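Local coordinates for RNA-directed RNA polymerase (Infectious pancreatic necrosis virus, PDB 2YI9), which synthesises viral RNA on an RNA template from ribonucleoside triphosphates, probably working both as free enzyme and covalently attached to the genomic RNA, at residues Gly300-Lys305 with Thr318-Ser323; Leu330-Val335 with Asn473-Leu478; Arg612-Arg617 with His633-Lys638. One frame throughout, in Å; residues are numbered along the deposited sequence.

Contact 1 of 3, residues Gly300-Lys305 with Thr318-Ser323; sequences GLLFPK and TRNIWS
I321 packs against both F303 and K305 in an antiparallel beta hairpin built from strand 299-310 and strand 320-323. With its CG1 beside the backbone N (chi1 -65°), I321 brings CD1 to 3.8 Å from F303 CD1, and the two side chains run alongside each other on one face of the sheet. The same I321 CD1 lies 3.8 Å from K305 CG, so the aliphatic half of the lysine is used for packing while K305 NZ goes on to a salt bridge with E307. Backbone pairing sets this register: I321 N donates to F303 O at 2.7 Å, and K305 N donates to R319 O. S323 closes the far end on the same face. Its backbone N reaches L301 O at 2.8 Å, and its OG lies 3.4 Å from F303 CB while making a weak hydrogen bond to L301 O.

The other face, turned to helix 164-179, illustrates a different chemistry. L302 crosses the amide of N320 obliquely, and N320 OD1 accepts a hydrogen bond from Q167 of that helix. Where strand 456-459 joins the sheet, G300 CA packs over the six-membered ring of W322, 3.7 Å from the centroid and 18° off the ring normal, a CH-pi contact.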
loop_
_atom_site.group_PDB
_atom_site.type_symbol
_atom_site.label_atom_id
_atom_site.label_comp_id
_atom_site.label_asym_id
_atom_site.label_seq_id
_atom_site.Cartn_x
_atom_site.Cartn_y
_atom_site.Cartn_z
ATOM N N GLY A 300 -9.571 8.057 10.669
ATOM C CA GLY A 300 -9.184 6.653 10.589
ATOM C C GLY A 300 -9.049 5.988 11.943
ATOM O O GLY A 300 -8.581 6.614 12.890
ATOM N N LEU A 301 -9.445 4.712 12.061
ATOM C CA LEU A 301 -9.218 3.963 13.311
ATOM C C LEU A 301 -7.728 3.631 13.318
ATOM O O LEU A 301 -7.205 3.209 12.282
ATOM C CB LEU A 301 -10.066 2.665 13.374
ATOM C CG LEU A 301 -11.599 2.834 13.234
ATOM C CD1 LEU A 301 -12.309 1.463 13.289
ATOM C CD2 LEU A 301 -12.151 3.793 14.291
ATOM N N LEU A 302 -7.031 3.909 14.427
ATOM C CA LEU A 302 -5.589 3.665 14.483
ATOM C C LEU A 302 -5.306 2.209 14.895
ATOM O O LEU A 302 -5.136 1.894 16.074
ATOM C CB LEU A 302 -4.893 4.677 15.406
ATOM C CG LEU A 302 -3.384 4.817 15.179
ATOM C CD1 LEU A 302 -3.085 5.628 13.895
ATOM C CD2 LEU A 302 -2.714 5.425 16.399
ATOM N N PHE A 303 -5.309 1.328 13.896
ATOM C CA PHE A 303 -5.129 -0.108 14.037
ATOM C C PHE A 303 -3.643 -0.465 14.200
ATOM O O PHE A 303 -2.839 -0.102 13.349
ATOM C CB PHE A 303 -5.777 -0.813 12.826
ATOM C CG PHE A 303 -5.690 -2.326 12.801
ATOM C CD1 PHE A 303 -4.612 -2.972 12.187
ATOM C CD2 PHE A 303 -6.708 -3.106 13.334
ATOM C CE1 PHE A 303 -4.528 -4.378 12.159
ATOM C CE2 PHE A 303 -6.614 -4.515 13.322
ATOM C CZ PHE A 303 -5.535 -5.137 12.718
ATOM N N PRO A 304 -3.248 -1.186 15.283
ATOM C CA PRO A 304 -1.832 -1.584 15.419
ATOM C C PRO A 304 -1.507 -2.737 14.448
ATOM O O PRO A 304 -2.171 -3.773 14.461
ATOM C CB PRO A 304 -1.726 -2.021 16.888
ATOM C CG PRO A 304 -3.100 -2.499 17.247
ATOM C CD PRO A 304 -4.085 -1.738 16.375
ATOM N N LYS A 305 -0.521 -2.542 13.587
ATOM C CA LYS A 305 -0.155 -3.550 12.598
ATOM C C LYS A 305 0.587 -4.767 13.216
ATOM O O LYS A 305 1.511 -4.584 14.022
ATOM C CB LYS A 305 0.714 -2.891 11.510
ATOM C CG LYS A 305 0.826 -3.719 10.239
ATOM C CD LYS A 305 1.590 -2.965 9.149
ATOM C CE LYS A 305 1.622 -3.729 7.838
ATOM N NZ LYS A 305 2.292 -5.057 7.960
ATOM N N THR A 318 5.208 0.676 17.354
ATOM C CA THR A 318 4.197 -0.201 16.792
ATOM C C THR A 318 3.758 0.537 15.515
ATOM O O THR A 318 3.379 1.708 15.596
ATOM C CB THR A 318 3.015 -0.433 17.740
ATOM O OG1 THR A 318 3.494 -0.939 18.986
ATOM C CG2 THR A 318 1.956 -1.381 17.138
ATOM N N ARG A 319 3.815 -0.127 14.357
ATOM C CA ARG A 319 3.343 0.500 13.132
ATOM C C ARG A 319 1.827 0.535 13.145
ATOM O O ARG A 319 1.187 -0.371 13.674
ATOM C CB ARG A 319 3.872 -0.204 11.879
ATOM C CG ARG A 319 5.319 0.179 11.583
ATOM C CD ARG A 319 5.760 -0.292 10.212
ATOM N NE ARG A 319 7.207 -0.490 10.159
ATOM C CZ ARG A 319 7.831 -1.192 9.218
ATOM N NH1 ARG A 319 7.139 -1.775 8.243
ATOM N NH2 ARG A 319 9.151 -1.322 9.246
ATOM N N ASN A 320 1.258 1.588 12.584
ATOM C CA ASN A 320 -0.193 1.762 12.560
ATOM C C ASN A 320 -0.762 1.663 11.191
ATOM O O ASN A 320 -0.135 2.102 10.247
ATOM C CB ASN A 320 -0.546 3.153 13.125
ATOM C CG ASN A 320 -0.116 3.333 14.559
ATOM O OD1 ASN A 320 -0.403 2.490 15.414
ATOM N ND2 ASN A 320 0.589 4.421 14.856
ATOM N N ILE A 321 -1.981 1.147 11.084
ATOM C CA ILE A 321 -2.767 1.175 9.852
ATOM C C ILE A 321 -3.879 2.194 10.140
ATOM O O ILE A 321 -4.631 2.032 11.106
ATOM C CB ILE A 321 -3.329 -0.211 9.414
ATOM C CG1 ILE A 321 -2.175 -1.191 9.047
ATOM C CG2 ILE A 321 -4.306 -0.032 8.208
ATOM C CD1 ILE A 321 -2.619 -2.680 8.953
ATOM N N TRP A 322 -3.943 3.264 9.350
ATOM C CA TRP A 322 -5.001 4.270 9.441
ATOM C C TRP A 322 -6.186 3.598 8.719
ATOM O O TRP A 322 -6.183 3.496 7.491
ATOM C CB TRP A 322 -4.527 5.533 8.711
ATOM C CG TRP A 322 -5.350 6.773 8.945
ATOM C CD1 TRP A 322 -5.123 7.740 9.882
ATOM C CD2 TRP A 322 -6.430 7.250 8.126
ATOM N NE1 TRP A 322 -6.004 8.781 9.710
ATOM C CE2 TRP A 322 -6.824 8.504 8.644
ATOM C CE3 TRP A 322 -7.090 6.746 6.990
ATOM C CZ2 TRP A 322 -7.887 9.243 8.099
ATOM C CZ3 TRP A 322 -8.132 7.485 6.441
ATOM C CH2 TRP A 322 -8.530 8.711 7.002
ATOM N N SER A 323 -7.144 3.046 9.486
ATOM C CA SER A 323 -8.279 2.310 8.895
ATOM C C SER A 323 -9.363 3.251 8.453
ATOM O O SER A 323 -10.153 3.755 9.260
ATOM C CB SER A 323 -8.825 1.223 9.821
ATOM O OG SER A 323 -7.767 0.450 10.353
#

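Contact 2 of 3, residues Leu330-Val335 with Asn473-Leu478; sequences LLLSMV and NAFTFL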
loop_
_atom_site.group_PDB
_atom_site.type_symbol
_atom_site.label_atom_id
_atom_site.label_comp_id
_atom_site.label_asym_id
_atom_site.label_seq_id
_atom_site.Cartn_x
_atom_site.Cartn_y
_atom_site.Cartn_z
ATOM N N LEU A 330 -14.223 3.542 -0.656
ATOM C CA LEU A 330 -14.958 3.279 -1.877
ATOM C C LEU A 330 -14.873 4.451 -2.878
ATOM O O LEU A 330 -14.565 4.218 -4.040
ATOM C CB LEU A 330 -16.414 2.962 -1.509
ATOM C CG LEU A 330 -17.324 2.491 -2.622
ATOM C CD1 LEU A 330 -16.797 1.180 -3.258
ATOM C CD2 LEU A 330 -18.763 2.343 -2.097
ATOM N N LEU A 331 -15.113 5.690 -2.431
ATOM C CA LEU A 331 -15.063 6.864 -3.305
ATOM C C LEU A 331 -13.668 7.103 -3.872
ATOM O O LEU A 331 -13.543 7.348 -5.073
ATOM C CB LEU A 331 -15.592 8.121 -2.592
ATOM C CG LEU A 331 -17.097 8.126 -2.219
ATOM C CD1 LEU A 331 -17.438 9.335 -1.339
ATOM C CD2 LEU A 331 -18.004 8.075 -3.476
ATOM N N LEU A 332 -12.614 6.981 -3.027
ATOM C CA LEU A 332 -11.236 7.145 -3.482
ATOM C C LEU A 332 -10.869 6.058 -4.482
ATOM O O LEU A 332 -10.274 6.367 -5.514
ATOM C CB LEU A 332 -10.242 7.102 -2.293
ATOM C CG LEU A 332 -10.261 8.290 -1.315
ATOM C CD1 LEU A 332 -9.235 8.086 -0.210
ATOM C CD2 LEU A 332 -10.030 9.616 -2.042
ATOM N N SER A 333 -11.221 4.786 -4.178
ATOM C CA SER A 333 -10.904 3.637 -5.039
ATOM C C SER A 333 -11.590 3.717 -6.405
ATOM O O SER A 333 -11.049 3.210 -7.372
ATOM C CB SER A 333 -11.196 2.317 -4.338
ATOM O OG SER A 333 -10.433 2.233 -3.148
ATOM N N MET A 334 -12.740 4.386 -6.493
ATOM C CA MET A 334 -13.442 4.591 -7.766
ATOM C C MET A 334 -12.618 5.489 -8.704
ATOM O O MET A 334 -12.740 5.378 -9.920
ATOM C CB MET A 334 -14.832 5.210 -7.531
ATOM C CG MET A 334 -15.854 4.203 -7.013
ATOM S SD MET A 334 -17.411 4.979 -6.517
ATOM C CE MET A 334 -18.056 5.475 -8.113
ATOM N N VAL A 335 -11.779 6.373 -8.139
ATOM C CA VAL A 335 -10.933 7.281 -8.921
ATOM C C VAL A 335 -9.631 6.553 -9.347
ATOM O O VAL A 335 -9.235 6.616 -10.514
ATOM C CB VAL A 335 -10.618 8.604 -8.153
ATOM C CG1 VAL A 335 -9.740 9.540 -8.996
ATOM C CG2 VAL A 335 -11.900 9.315 -7.721
ATOM N N ASN A 473 -4.603 4.136 3.541
ATOM C CA ASN A 473 -5.639 4.739 2.703
ATOM C C ASN A 473 -5.406 4.289 1.207
ATOM O O ASN A 473 -4.289 3.900 0.847
ATOM C CB ASN A 473 -5.682 6.289 2.876
ATOM C CG ASN A 473 -4.739 7.096 1.977
ATOM O OD1 ASN A 473 -5.014 7.321 0.800
ATOM N ND2 ASN A 473 -3.613 7.572 2.512
ATOM N N ALA A 474 -6.458 4.337 0.365
ATOM C CA ALA A 474 -6.435 3.908 -1.037
ATOM C C ALA A 474 -5.284 4.538 -1.888
ATOM O O ALA A 474 -4.841 3.933 -2.866
ATOM C CB ALA A 474 -7.791 4.201 -1.684
ATOM N N PHE A 475 -4.843 5.764 -1.527
ATOM C CA PHE A 475 -3.796 6.517 -2.250
ATOM C C PHE A 475 -2.418 6.422 -1.597
ATOM O O PHE A 475 -1.519 7.161 -1.994
ATOM C CB PHE A 475 -4.229 8.001 -2.394
ATOM C CG PHE A 475 -5.134 8.270 -3.576
ATOM C CD1 PHE A 475 -6.352 7.598 -3.715
ATOM C CD2 PHE A 475 -4.771 9.196 -4.555
ATOM C CE1 PHE A 475 -7.184 7.843 -4.813
ATOM C CE2 PHE A 475 -5.600 9.438 -5.650
ATOM C CZ PHE A 475 -6.793 8.749 -5.783
ATOM N N THR A 476 -2.243 5.541 -0.578
ATOM C CA THR A 476 -0.941 5.412 0.109
ATOM C C THR A 476 0.215 5.222 -0.877
ATOM O O THR A 476 1.171 5.999 -0.832
ATOM C CB THR A 476 -0.929 4.312 1.191
ATOM O OG1 THR A 476 -1.938 4.600 2.149
ATOM C CG2 THR A 476 0.432 4.217 1.914
ATOM N N PHE A 477 0.128 4.182 -1.741
ATOM C CA PHE A 477 1.161 3.862 -2.724
ATOM C C PHE A 477 1.401 5.079 -3.662
ATOM O O PHE A 477 2.540 5.491 -3.841
ATOM C CB PHE A 477 0.771 2.602 -3.561
ATOM C CG PHE A 477 1.764 2.365 -4.697
ATOM C CD1 PHE A 477 1.647 3.055 -5.908
ATOM C CD2 PHE A 477 2.832 1.498 -4.539
ATOM C CE1 PHE A 477 2.616 2.926 -6.904
ATOM C CE2 PHE A 477 3.780 1.337 -5.563
ATOM C CZ PHE A 477 3.674 2.063 -6.728
ATOM N N LEU A 478 0.328 5.603 -4.270
ATOM C CA LEU A 478 0.392 6.722 -5.235
ATOM C C LEU A 478 1.041 7.977 -4.664
ATOM O O LEU A 478 1.917 8.539 -5.308
ATOM C CB LEU A 478 -1.011 7.058 -5.801
ATOM C CG LEU A 478 -1.741 5.936 -6.570
ATOM C CD1 LEU A 478 -3.213 6.306 -6.795
ATOM C CD2 LEU A 478 -1.029 5.589 -7.903
#
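The ring of F475 meets L332 edge-on: on one face it carries L478 CD1, offset toward the rim, and in its plane at the edge lies the backbone oxygen of L332, with L332 O 3.5 Å from F475 CE1. A little further round the same edge, V335 CG1 approaches F475 CZ at 4.4 Å. The ring thus reaches across to helix 326-340 with its C-H rim, and M419 and L422 of helix 412-426 also pack against it. Its CB leaves the chain alongside the helix, and a chi1 of -84°, with CG beside the backbone N, turns the ring toward it.

Beside the ring, A474 meets the same helix with its methyl group. A474 CB touches L332 CB at 3.8 Å and S333 OG at 3.6 Å; that hydroxyl is hydrogen-bonded to H329 O within its own helix.

The loop presenting A474 and F475 is braced by its own hydrogen bonds. N473 OD1 accepts from F475 N at 2.8 Å in an Asx turn, the donor standing above the carbonyl plane, while N473 O is gripped by both the N and the OG1 of T476 in a type I beta turn. F475 occupies the N-cap position of helix 476-493. A glycine-rich loop leading into a helix at this place in the palm is consistent with polymerase motif B.

No hydrogen bond crosses between the two segments; N473 ND2, for one, is bonded to G470 O and Q469 OE1. Apolar contacts dominate, joined by a carbonyl oxygen at the ring edge and a hydroxyl beside a methyl, so the fit of the surfaces probably does more than directed bonds to set how the loop sits on the helix.

Contact 3 of 3, residues Arg612-Arg617 with His633-Lys638; sequences RYEAIR and HMSLDK
Y613 is clasped between a sulfur and a methylene: M634 SD lies over one face of its ring, 4.2 Å from the centroid and 21° off the normal, and R612 CD covers the opposite face. This Met-aromatic contact is extended by the end of the methionine, which bends at its last torsion (chi3 86°) to bring M634 CE within 3.3 Å of Y613 OH. M634 CB also lies over the ring, and K638 CE approaches it obliquely at 4.0 Å from Y613 CE2. The phenol oxygen has polar company of its own: R612 NH1 donates to it in the guanidinium plane, and D124 is a further partner.

Next to the tyrosine the chemistry becomes ionic. Within helix 604-621, R617 NH1 makes a salt bridge to E614 OE1 at 2.6 Å, on the syn lone pair of that oxygen, and the pair faces S635 from across the interface. A water links the two helices here, donating to E614 OE2 at 2.7 Å and lying 2.9 Å from S635 OG, which is also bonded to K632 O of its own helix. The buried charges have second partners, R639 for E614 and E628 for R617, an arrangement likely to keep the glutamate ionised.

Small and large residues share the interface: Y613 and S635 mark the closest backbone approach, and the short helical segments pass with axes 9.1 Å apart at 145°. Helices 604-621 and 625-645, joined by a short connection, form an antiparallel alpha-hairpin in the thumb of the right-hand polymerase fold.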
loop_
_atom_site.group_PDB
_atom_site.type_symbol
_atom_site.label_atom_id
_atom_site.label_comp_id
_atom_site.label_asym_id
_atom_site.label_seq_id
_atom_site.Cartn_x
_atom_site.Cartn_y
_atom_site.Cartn_z
ATOM N N ARG A 612 2.592 -23.346 5.494
ATOM C CA ARG A 612 3.649 -22.575 6.164
ATOM C C ARG A 612 5.050 -23.113 5.722
ATOM O O ARG A 612 5.890 -22.326 5.305
ATOM C CB ARG A 612 3.468 -22.677 7.715
ATOM C CG ARG A 612 4.655 -22.153 8.559
ATOM C CD ARG A 612 4.754 -22.799 9.943
ATOM N NE ARG A 612 3.649 -22.378 10.801
ATOM C CZ ARG A 612 3.421 -22.822 12.034
ATOM N NH1 ARG A 612 4.205 -23.748 12.569
ATOM N NH2 ARG A 612 2.396 -22.353 12.736
ATOM N N TYR A 613 5.272 -24.440 5.805
ATOM C CA TYR A 613 6.550 -25.054 5.432
ATOM C C TYR A 613 6.812 -25.070 3.945
ATOM O O TYR A 613 7.947 -24.835 3.555
ATOM C CB TYR A 613 6.773 -26.409 6.127
ATOM C CG TYR A 613 6.771 -26.242 7.631
ATOM C CD1 TYR A 613 7.687 -25.394 8.262
ATOM C CD2 TYR A 613 5.805 -26.856 8.416
ATOM C CE1 TYR A 613 7.656 -25.194 9.639
ATOM C CE2 TYR A 613 5.760 -26.658 9.796
ATOM C CZ TYR A 613 6.684 -25.820 10.400
ATOM O OH TYR A 613 6.649 -25.628 11.759
ATOM N N GLU A 614 5.769 -25.272 3.112
ATOM C CA GLU A 614 5.939 -25.238 1.648
ATOM C C GLU A 614 6.257 -23.825 1.176
ATOM O O GLU A 614 7.171 -23.645 0.383
ATOM C CB GLU A 614 4.703 -25.790 0.905
ATOM C CG GLU A 614 4.447 -27.283 1.092
ATOM C CD GLU A 614 5.553 -28.238 0.670
ATOM O OE1 GLU A 614 6.642 -28.212 1.286
ATOM O OE2 GLU A 614 5.301 -29.072 -0.223
ATOM N N ALA A 615 5.507 -22.827 1.666
ATOM C CA ALA A 615 5.690 -21.435 1.265
ATOM C C ALA A 615 7.074 -20.896 1.669
ATOM O O ALA A 615 7.699 -20.214 0.857
ATOM C CB ALA A 615 4.568 -20.558 1.817
ATOM N N ILE A 616 7.583 -21.257 2.869
ATOM C CA ILE A 616 8.925 -20.825 3.298
ATOM C C ILE A 616 10.017 -21.417 2.356
ATOM O O ILE A 616 11.024 -20.757 2.079
ATOM C CB ILE A 616 9.201 -21.041 4.829
ATOM C CG1 ILE A 616 10.277 -20.075 5.371
ATOM C CG2 ILE A 616 9.595 -22.479 5.165
ATOM C CD1 ILE A 616 9.834 -18.660 5.618
ATOM N N ARG A 617 9.779 -22.627 1.831
ATOM C CA ARG A 617 10.703 -23.265 0.891
ATOM C C ARG A 617 10.639 -22.551 -0.450
ATOM O O ARG A 617 11.684 -22.212 -0.995
ATOM C CB ARG A 617 10.394 -24.760 0.710
ATOM C CG ARG A 617 10.608 -25.614 1.968
ATOM C CD ARG A 617 9.910 -26.956 1.832
ATOM N NE ARG A 617 10.615 -27.815 0.876
ATOM C CZ ARG A 617 10.122 -28.934 0.355
ATOM N NH1 ARG A 617 8.898 -29.341 0.666
ATOM N NH2 ARG A 617 10.848 -29.653 -0.485
ATOM N N HIS A 633 11.128 -32.144 5.586
ATOM C CA HIS A 633 10.788 -33.240 6.492
ATOM C C HIS A 633 9.432 -32.972 7.166
ATOM O O HIS A 633 8.597 -33.853 7.206
ATOM C CB HIS A 633 11.867 -33.427 7.573
ATOM C CG HIS A 633 11.420 -34.313 8.700
ATOM N ND1 HIS A 633 11.391 -35.693 8.562
ATOM C CD2 HIS A 633 10.957 -33.986 9.929
ATOM C CE1 HIS A 633 10.943 -36.162 9.717
ATOM N NE2 HIS A 633 10.669 -35.172 10.570
ATOM N N MET A 634 9.239 -31.772 7.689
ATOM C CA MET A 634 8.007 -31.394 8.386
ATOM C C MET A 634 6.765 -31.427 7.506
ATOM O O MET A 634 5.769 -32.005 7.924
ATOM C CB MET A 634 8.178 -30.065 9.088
ATOM C CG MET A 634 9.180 -30.171 10.220
ATOM S SD MET A 634 9.542 -28.570 10.924
ATOM C CE MET A 634 8.200 -28.504 12.068
ATOM N N SER A 635 6.839 -30.879 6.273
ATOM C CA SER A 635 5.697 -30.952 5.372
ATOM C C SER A 635 5.441 -32.389 4.924
ATOM O O SER A 635 4.291 -32.789 4.944
ATOM C CB SER A 635 5.836 -29.999 4.185
ATOM O OG SER A 635 6.985 -30.330 3.441
ATOM N N LEU A 636 6.489 -33.181 4.594
ATOM C CA LEU A 636 6.319 -34.588 4.169
ATOM C C LEU A 636 5.741 -35.459 5.272
ATOM O O LEU A 636 4.945 -36.349 4.990
ATOM C CB LEU A 636 7.625 -35.247 3.644
ATOM C CG LEU A 636 8.195 -34.747 2.296
ATOM C CD1 LEU A 636 9.330 -35.622 1.831
ATOM C CD2 LEU A 636 7.125 -34.653 1.194
ATOM N N ASP A 637 6.170 -35.228 6.522
ATOM C CA ASP A 637 5.693 -35.985 7.676
ATOM C C ASP A 637 4.193 -35.727 7.875
ATOM O O ASP A 637 3.443 -36.652 8.131
ATOM C CB ASP A 637 6.477 -35.589 8.937
ATOM C CG ASP A 637 5.985 -36.325 10.165
ATOM O OD1 ASP A 637 6.212 -37.539 10.250
ATOM O OD2 ASP A 637 5.288 -35.698 10.994
ATOM N N LYS A 638 3.768 -34.473 7.710
ATOM C CA LYS A 638 2.354 -34.103 7.834
ATOM C C LYS A 638 1.506 -34.693 6.704
ATOM O O LYS A 638 0.415 -35.173 6.972
ATOM C CB LYS A 638 2.204 -32.594 7.943
ATOM C CG LYS A 638 2.698 -32.069 9.285
ATOM C CD LYS A 638 2.802 -30.539 9.249
ATOM C CE LYS A 638 3.690 -30.005 10.350
ATOM N NZ LYS A 638 3.226 -30.408 11.712
HETATM O O HOH W 1 6.251 -31.360 0.803
#

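Overall arrangement
Contacts 1 and 2 belong to the palm region and are close neighbours, their centres about 17 Å apart, because strand 320-323 of the first runs on into helix 326-340 of the second. Contact 3 stands apart in the thumb, with its centre about 32 Å from that of contact 1 and 37 Å from that of contact 2. Chemistry follows place. The partly buried hairpin of contact 1 is held by main-chain hydrogen bonds; contact 2, well buried, joins a loop and a helix distant in sequence without a hydrogen bond across it, mainly through apolar contacts; contact 3, though far from the chain centre, is itself buried and combines aromatic-sulfur packing with an ion pair of one helix, linked through water to a serine of the next.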